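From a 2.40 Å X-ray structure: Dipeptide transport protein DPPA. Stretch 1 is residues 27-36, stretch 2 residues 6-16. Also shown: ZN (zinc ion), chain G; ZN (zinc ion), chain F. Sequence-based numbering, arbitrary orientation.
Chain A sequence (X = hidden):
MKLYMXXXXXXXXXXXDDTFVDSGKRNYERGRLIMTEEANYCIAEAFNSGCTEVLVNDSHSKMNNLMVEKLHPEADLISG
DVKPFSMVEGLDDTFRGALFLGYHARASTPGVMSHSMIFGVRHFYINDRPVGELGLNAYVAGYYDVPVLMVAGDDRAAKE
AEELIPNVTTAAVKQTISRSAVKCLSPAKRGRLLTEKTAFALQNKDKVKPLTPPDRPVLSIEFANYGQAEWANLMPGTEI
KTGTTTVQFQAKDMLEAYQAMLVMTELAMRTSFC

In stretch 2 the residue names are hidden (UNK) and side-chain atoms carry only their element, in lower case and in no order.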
ATOM      1  N   ASN A  27      13.799  -5.608 -14.731  1.00 37.89           N
ATOM      2  CA  ASN A  27      15.045  -5.896 -15.427  1.00 37.11           C
ATOM      3  C   ASN A  27      15.939  -4.712 -15.698  1.00 37.19           C
ATOM      4  O   ASN A  27      16.921  -4.821 -16.438  1.00 37.25           O
ATOM      5  CB  ASN A  27      14.750  -6.644 -16.723  1.00 36.48           C
ATOM      6  CG  ASN A  27      14.151  -8.010 -16.462  1.00 35.99           C
ATOM      7  OD1 ASN A  27      14.695  -8.788 -15.669  1.00 35.17           O
ATOM      8  ND2 ASN A  27      13.032  -8.315 -17.124  1.00 32.96           N
ATOM      9  N   TYR A  28      15.616  -3.581 -15.076  1.00 38.22           N
ATOM     10  CA  TYR A  28      16.393  -2.359 -15.273  1.00 38.80           C
ATOM     11  C   TYR A  28      17.875  -2.478 -14.894  1.00 39.91           C
ATOM     12  O   TYR A  28      18.748  -2.069 -15.669  1.00 39.91           O
ATOM     13  CB  TYR A  28      15.766  -1.200 -14.496  1.00 37.61           C
ATOM     14  CG  TYR A  28      16.559   0.082 -14.611  1.00 37.82           C
ATOM     15  CD1 TYR A  28      16.662   0.758 -15.833  1.00 36.07           C
ATOM     16  CD2 TYR A  28      17.239   0.602 -13.510  1.00 36.40           C
ATOM     17  CE1 TYR A  28      17.426   1.919 -15.947  1.00 37.33           C
ATOM     18  CE2 TYR A  28      18.004   1.754 -13.618  1.00 36.23           C
ATOM     19  CZ  TYR A  28      18.096   2.409 -14.831  1.00 36.66           C
ATOM     20  OH  TYR A  28      18.859   3.547 -14.935  1.00 36.84           O
ATOM     21  N   GLU A  29      18.158  -3.022 -13.711  1.00 40.87           N
ATOM     22  CA  GLU A  29      19.542  -3.153 -13.260  1.00 42.75           C
ATOM     23  C   GLU A  29      20.406  -3.965 -14.226  1.00 41.90           C
ATOM     24  O   GLU A  29      21.575  -3.642 -14.440  1.00 40.84           O
ATOM     25  CB  GLU A  29      19.599  -3.749 -11.845  1.00 45.01           C
ATOM     26  CG  GLU A  29      19.167  -2.784 -10.752  1.00 48.92           C
ATOM     27  CD  GLU A  29      19.482  -3.292  -9.351  1.00 53.80           C
ATOM     28  OE1 GLU A  29      20.673  -3.583  -9.062  1.00 54.55           O
ATOM     29  OE2 GLU A  29      18.538  -3.396  -8.535  1.00 55.20           O
ATOM     30  N   ARG A  30      19.833  -5.009 -14.818  1.00 40.04           N
ATOM     31  CA  ARG A  30      20.574  -5.805 -15.789  1.00 38.48           C
ATOM     32  C   ARG A  30      20.752  -4.963 -17.042  1.00 37.37           C
ATOM     33  O   ARG A  30      21.803  -4.997 -17.682  1.00 37.58           O
ATOM     34  CB  ARG A  30      19.808  -7.073 -16.155  1.00 39.37           C
ATOM     35  CG  ARG A  30      19.738  -8.116 -15.054  1.00 38.13           C
ATOM     36  CD  ARG A  30      18.667  -9.148 -15.385  1.00 38.23           C
ATOM     37  NE  ARG A  30      18.906  -9.793 -16.668  1.00 34.79           N
ATOM     38  CZ  ARG A  30      17.958 -10.345 -17.418  1.00 32.31           C
ATOM     39  NH1 ARG A  30      16.693 -10.326 -17.021  1.00 28.37           N
ATOM     40  NH2 ARG A  30      18.279 -10.924 -18.572  1.00 31.60           N
ATOM     41  N   GLY A  31      19.713  -4.206 -17.380  1.00 36.89           N
ATOM     42  CA  GLY A  31      19.756  -3.357 -18.552  1.00 36.27           C
ATOM     43  C   GLY A  31      20.871  -2.330 -18.535  1.00 36.78           C
ATOM     44  O   GLY A  31      21.606  -2.208 -19.511  1.00 36.52           O
ATOM     45  N   ARG A  32      21.009  -1.589 -17.438  1.00 37.76           N
ATOM     46  CA  ARG A  32      22.046  -0.567 -17.378  1.00 37.90           C
ATOM     47  C   ARG A  32      23.440  -1.172 -17.330  1.00 38.21           C
ATOM     48  O   ARG A  32      24.420  -0.521 -17.692  1.00 37.14           O
ATOM     49  CB  ARG A  32      21.817   0.368 -16.191  1.00 38.92           C
ATOM     50  CG  ARG A  32      21.988  -0.246 -14.833  1.00 41.19           C
ATOM     51  CD  ARG A  32      21.670   0.781 -13.756  1.00 43.46           C
ATOM     52  NE  ARG A  32      21.872   0.224 -12.422  1.00 46.98           N
ATOM     53  CZ  ARG A  32      21.528   0.829 -11.290  1.00 47.93           C
ATOM     54  NH1 ARG A  32      20.953   2.032 -11.318  1.00 46.61           N
ATOM     55  NH2 ARG A  32      21.763   0.220 -10.132  1.00 48.93           N
ATOM     56  N   LEU A  33      23.522  -2.428 -16.906  1.00 39.29           N
ATOM     57  CA  LEU A  33      24.801  -3.107 -16.852  1.00 40.97           C
ATOM     58  C   LEU A  33      25.203  -3.390 -18.296  1.00 40.56           C
ATOM     59  O   LEU A  33      26.315  -3.077 -18.729  1.00 41.67           O
ATOM     60  CB  LEU A  33      24.675  -4.416 -16.075  1.00 41.80           C
ATOM     61  CG  LEU A  33      25.932  -4.881 -15.322  1.00 44.43           C
ATOM     62  CD1 LEU A  33      25.682  -6.272 -14.768  1.00 44.38           C
ATOM     63  CD2 LEU A  33      27.146  -4.890 -16.233  1.00 43.00           C
ATOM     64  N   ILE A  34      24.282  -3.976 -19.050  1.00 40.04           N
ATOM     65  CA  ILE A  34      24.538  -4.288 -20.452  1.00 38.10           C
ATOM     66  C   ILE A  34      24.823  -2.998 -21.232  1.00 37.20           C
ATOM     67  O   ILE A  34      25.724  -2.954 -22.072  1.00 35.42           O
ATOM     68  CB  ILE A  34      23.327  -5.028 -21.056  1.00 38.82           C
ATOM     69  CG1 ILE A  34      23.141  -6.353 -20.313  1.00 38.81           C
ATOM     70  CG2 ILE A  34      23.526  -5.257 -22.559  1.00 37.16           C
ATOM     71  CD1 ILE A  34      21.815  -7.040 -20.570  1.00 39.65           C
ATOM     72  N   MET A  35      24.059  -1.950 -20.935  1.00 36.33           N
ATOM     73  CA  MET A  35      24.222  -0.654 -21.586  1.00 35.89           C
ATOM     74  C   MET A  35      25.620  -0.079 -21.369  1.00 36.24           C
ATOM     75  O   MET A  35      26.250   0.415 -22.297  1.00 36.03           O
ATOM     76  CB  MET A  35      23.192   0.339 -21.047  1.00 35.70           C
ATOM     77  CG  MET A  35      23.340   1.754 -21.594  1.00 34.61           C
ATOM     78  SD  MET A  35      22.210   2.891 -20.797  1.00 35.67           S
ATOM     79  CE  MET A  35      22.290   4.304 -21.846  1.00 35.96           C
ATOM     80  N   THR A  36      26.086  -0.126 -20.125  1.00 37.53           N
ATOM     81  CA  THR A  36      27.403   0.390 -19.801  1.00 37.80           C
ATOM     82  C   THR A  36      28.473  -0.409 -20.537  1.00 38.67           C
ATOM     83  O   THR A  36      29.400   0.158 -21.113  1.00 37.11           O
ATOM     84  CB  THR A  36      27.655   0.331 -18.290  1.00 37.88           C
ATOM     85  OG1 THR A  36      26.693   1.156 -17.627  1.00 39.23           O
ATOM     86  CG2 THR A  36      29.059   0.831 -17.955  1.00 38.42           C
ATOM     87  N   UNK A   6      26.600   9.649 -27.796  1.00 40.16           N
ATOM     88  CA  UNK A   6      25.273   9.825 -27.232  1.00 37.02           C
ATOM     89  C   UNK A   6      24.756   8.410 -27.074  1.00 36.87           C
ATOM     90  O   UNK A   6      24.624   7.683 -28.061  1.00 37.29           O
ATOM     91  o   UNK A   6      23.050  10.668 -27.669  1.00 34.98           O
ATOM     92  c   UNK A   6      24.371  10.604 -28.180  1.00 35.98           C
ATOM     93  N   UNK A   7      24.473   8.011 -25.837  1.00 35.72           N
ATOM     94  CA  UNK A   7      23.993   6.659 -25.594  1.00 35.48           C
ATOM     95  C   UNK A   7      22.564   6.580 -25.064  1.00 36.38           C
ATOM     96  O   UNK A   7      22.267   7.068 -23.973  1.00 36.11           O
ATOM     97  c   UNK A   7      26.368   6.119 -24.958  1.00 33.25           C
ATOM     98  c   UNK A   7      24.559   4.424 -24.594  1.00 32.75           C
ATOM     99  c   UNK A   7      24.906   5.908 -24.594  1.00 34.98           C
ATOM    100  N   UNK A   8      21.691   5.953 -25.849  1.00 35.87           N
ATOM    101  CA  UNK A   8      20.298   5.751 -25.473  1.00 35.08           C
ATOM    102  C   UNK A   8      20.198   4.299 -24.994  1.00 34.72           C
ATOM    103  O   UNK A   8      21.194   3.570 -25.012  1.00 34.21           O
ATOM    104  o   UNK A   8      17.250   6.878 -27.199  1.00 36.46           O
ATOM    105  o   UNK A   8      17.716   6.565 -25.087  1.00 37.16           O
ATOM    106  c   UNK A   8      18.022   6.510 -26.294  1.00 35.71           C
ATOM    107  c   UNK A   8      19.384   5.974 -26.682  1.00 35.97           C
ATOM    108  N   UNK A   9      19.009   3.869 -24.583  1.00 33.39           N
ATOM    109  CA  UNK A   9      18.843   2.497 -24.082  1.00 32.44           C
ATOM    110  C   UNK A   9      18.013   1.519 -24.901  1.00 31.94           C
ATOM    111  O   UNK A   9      18.369   0.349 -24.998  1.00 32.36           O
ATOM    112  c   UNK A   9      18.919   0.336 -19.594  1.00 34.83           C
ATOM    113  c   UNK A   9      19.207   2.184 -21.580  1.00 36.86           C
ATOM    114  c   UNK A   9      18.238   2.522 -22.680  1.00 32.87           C
ATOM    115  s   UNK A   9      18.370   1.948 -20.033  1.00 36.52           S
ATOM    116  N   UNK A  10      16.894   1.981 -25.456  1.00 30.55           N
ATOM    117  CA  UNK A  10      16.004   1.100 -26.203  1.00 30.90           C
ATOM    118  C   UNK A  10      16.684   0.290 -27.296  1.00 29.39           C
ATOM    119  O   UNK A  10      16.282  -0.837 -27.584  1.00 28.51           O
ATOM    120  c   UNK A  10      13.859   2.437 -25.788  1.00 35.81           C
ATOM    121  o   UNK A  10      13.581   4.283 -24.305  1.00 36.69           O
ATOM    122  c   UNK A  10      14.331   3.723 -25.134  1.00 34.85           C
ATOM    123  o   UNK A  10      15.448   4.176 -25.452  1.00 35.23           O
ATOM    124  c   UNK A  10      14.845   1.890 -26.808  1.00 32.89           C
ATOM    125  N   UNK A  11      17.711   0.866 -27.900  1.00 28.97           N
ATOM    126  CA  UNK A  11      18.417   0.178 -28.956  1.00 29.14           C
ATOM    127  C   UNK A  11      19.576  -0.676 -28.483  1.00 31.74           C
ATOM    128  O   UNK A  11      20.228  -1.326 -29.290  1.00 32.27           O
ATOM    129  N   UNK A  12      19.850  -0.686 -27.181  1.00 33.41           N
ATOM    130  CA  UNK A  12      20.944  -1.494 -26.665  1.00 33.30           C
ATOM    131  C   UNK A  12      20.672  -2.951 -26.995  1.00 34.78           C
ATOM    132  O   UNK A  12      19.514  -3.393 -27.069  1.00 34.10           O
ATOM    133  c   UNK A  12      21.098  -1.336 -25.149  1.00 34.37           C
ATOM    134  c   UNK A  12      21.550   0.083 -24.831  1.00 35.83           C
ATOM    135  c   UNK A  12      22.854   0.477 -25.481  1.00 37.04           C
ATOM    136  c   UNK A  12      22.097  -2.338 -24.614  1.00 35.77           C
ATOM    137  N   UNK A  13      21.745  -3.704 -27.185  1.00 34.49           N
ATOM    138  CA  UNK A  13      21.596  -5.101 -27.555  1.00 36.65           C
ATOM    139  C   UNK A  13      21.010  -5.964 -26.449  1.00 35.96           C
ATOM    140  O   UNK A  13      21.219  -5.698 -25.273  1.00 36.58           O
ATOM    141  c   UNK A  13      22.938  -5.661 -28.003  1.00 36.15           C
ATOM    142  o   UNK A  13      23.899  -5.477 -26.996  1.00 38.85           O
ATOM    143  N   UNK A  14      20.258  -6.984 -26.848  1.00 35.72           N
ATOM    144  CA  UNK A  14      19.653  -7.891 -25.893  1.00 35.09           C
ATOM    145  C   UNK A  14      18.380  -7.409 -25.215  1.00 34.89           C
ATOM    146  O   UNK A  14      17.625  -8.221 -24.683  1.00 35.80           O
ATOM    147  N   UNK A  15      18.125  -6.104 -25.229  1.00 32.88           N
ATOM    148  CA  UNK A  15      16.933  -5.564 -24.575  1.00 32.27           C
ATOM    149  C   UNK A  15      15.681  -5.622 -25.474  1.00 33.11           C
ATOM    150  O   UNK A  15      15.602  -4.950 -26.493  1.00 32.13           O
ATOM    151  c   UNK A  15      18.902  -4.926 -22.453  1.00 25.95           C
ATOM    152  c   UNK A  15      18.631  -2.470 -22.887  1.00 30.31           C
ATOM    153  c   UNK A  15      17.204  -4.121 -24.124  1.00 30.06           C
ATOM    154  c   UNK A  15      18.589  -3.867 -23.506  1.00 31.14           C
ATOM    155  N   UNK A  16      14.686  -6.434 -25.093  1.00 33.15           N
ATOM    156  CA  UNK A  16      13.451  -6.579 -25.868  1.00 34.35           C
ATOM    157  C   UNK A  16      12.302  -5.651 -25.514  1.00 35.93           C
ATOM    158  O   UNK A  16      11.522  -5.269 -26.387  1.00 37.02           O
ATOM    159  c   UNK A  16      14.808  -7.513 -24.098  1.00 33.60           C
ATOM    160  c   UNK A  16      13.444  -8.192 -24.181  1.00 35.07           C
ATOM    161  c   UNK A  16      13.074  -8.028 -25.623  1.00 34.97           C
TER
HETATM  162 ZN    ZN G 301      15.518   6.275 -24.533  1.00 56.24          ZN
HETATM  163 ZN    ZN F 300      15.337   7.466 -27.438  1.00 31.80          ZN
HETATM  164  O   HOH W   1      14.330   8.180 -25.738  1.00 28.83           O

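Position 6 carries one carbon and then one oxygen, and the side chain lies beyond reach of the helix at 28-36; a single hydroxyl on CB identifies Ser6. At position 7 one carbon bears two more, a fork directly at CB, and CE of Met35 approaches one of these arms. The position is Val7, and its CG1 lies 3.6 Å from Met35 CE, with Val7 O 3.5 Å from the same methyl.

Position 8 has two carbons, the second carrying two oxygens, and its CA-to-CB bond points away from the helix. A carboxylate attached directly to CB makes this Asp8; it bridges the two zinc ions, with OD1 2.3 Å from ZN of chain G and OD2 2.0 Å from ZN of chain F. Its backbone O approaches CE of Met35 at 3.4 Å. Position 9 is an unbranched chain of two carbons, a sulfur and a terminal carbon; the last reaches the backbone of Gly31, and the sulfur nears the Tyr28 ring. This can only be methionine. Met9 CE packs 3.5 Å from Gly31 C, where an ideal CB on Gly31 would come within 3.1 Å of that methyl; the bare glycine leaves it room. Met9 SD stands 4.2 Å from Tyr28 CE1, oblique to the ring, and Met9 CG meets Met35 SD at 3.2 Å.

Three carbons, the third bearing two oxygens and all out of reach of the helix, mark position 10 as Glu10, whose OE1 binds ZN of chain G at 2.3 Å. Position 11, also out of reach, has no side-chain atoms: Gly11. Four carbons forked at the first, one arm two carbons long, meet Ile34 and Met35 and define position 12 as Ile12; its CG2 sits 3.8 Å from Ile34 CG2 and its CG1 4.1 Å from Met35 CG. Its N donates to Met9 O at 2.8 Å, closing a type I turn.

Position 13, one carbon then one oxygen, points sideways and only skirts Ile34; it is Ser13, whose OG stays 4.5 Å from Ile34 CG2 while its backbone O lies 3.6 Å from that atom. Position 14 lacks a side chain, and its phi of 80° suits Gly14, within the type II turn from Ile12 to position 15. That position has four carbons forked at the second, one branch end nearing Ile34: Leu15, with CD2 4.1 Å from Ile34 CD1. At position 16 three carbons close a ring onto the backbone N, out of reach of the helix, giving Pro16.

No hydrogen bond crosses the contact, which buries 427 Å², summed over both sides, mainly through apolar side chains, with methyl groups also against backbone carbonyls. Met35, the largest contributor, extends with all three chi angles t along Val7, Asp8 and Met9, while Ile34 packs against Ile12, Ser13 and Leu15. The loop thus rests against the helix, while the carboxylates of Asp8 and Glu10 bind zinc.

Stretch 2 6-16: SVDMEGISGLP
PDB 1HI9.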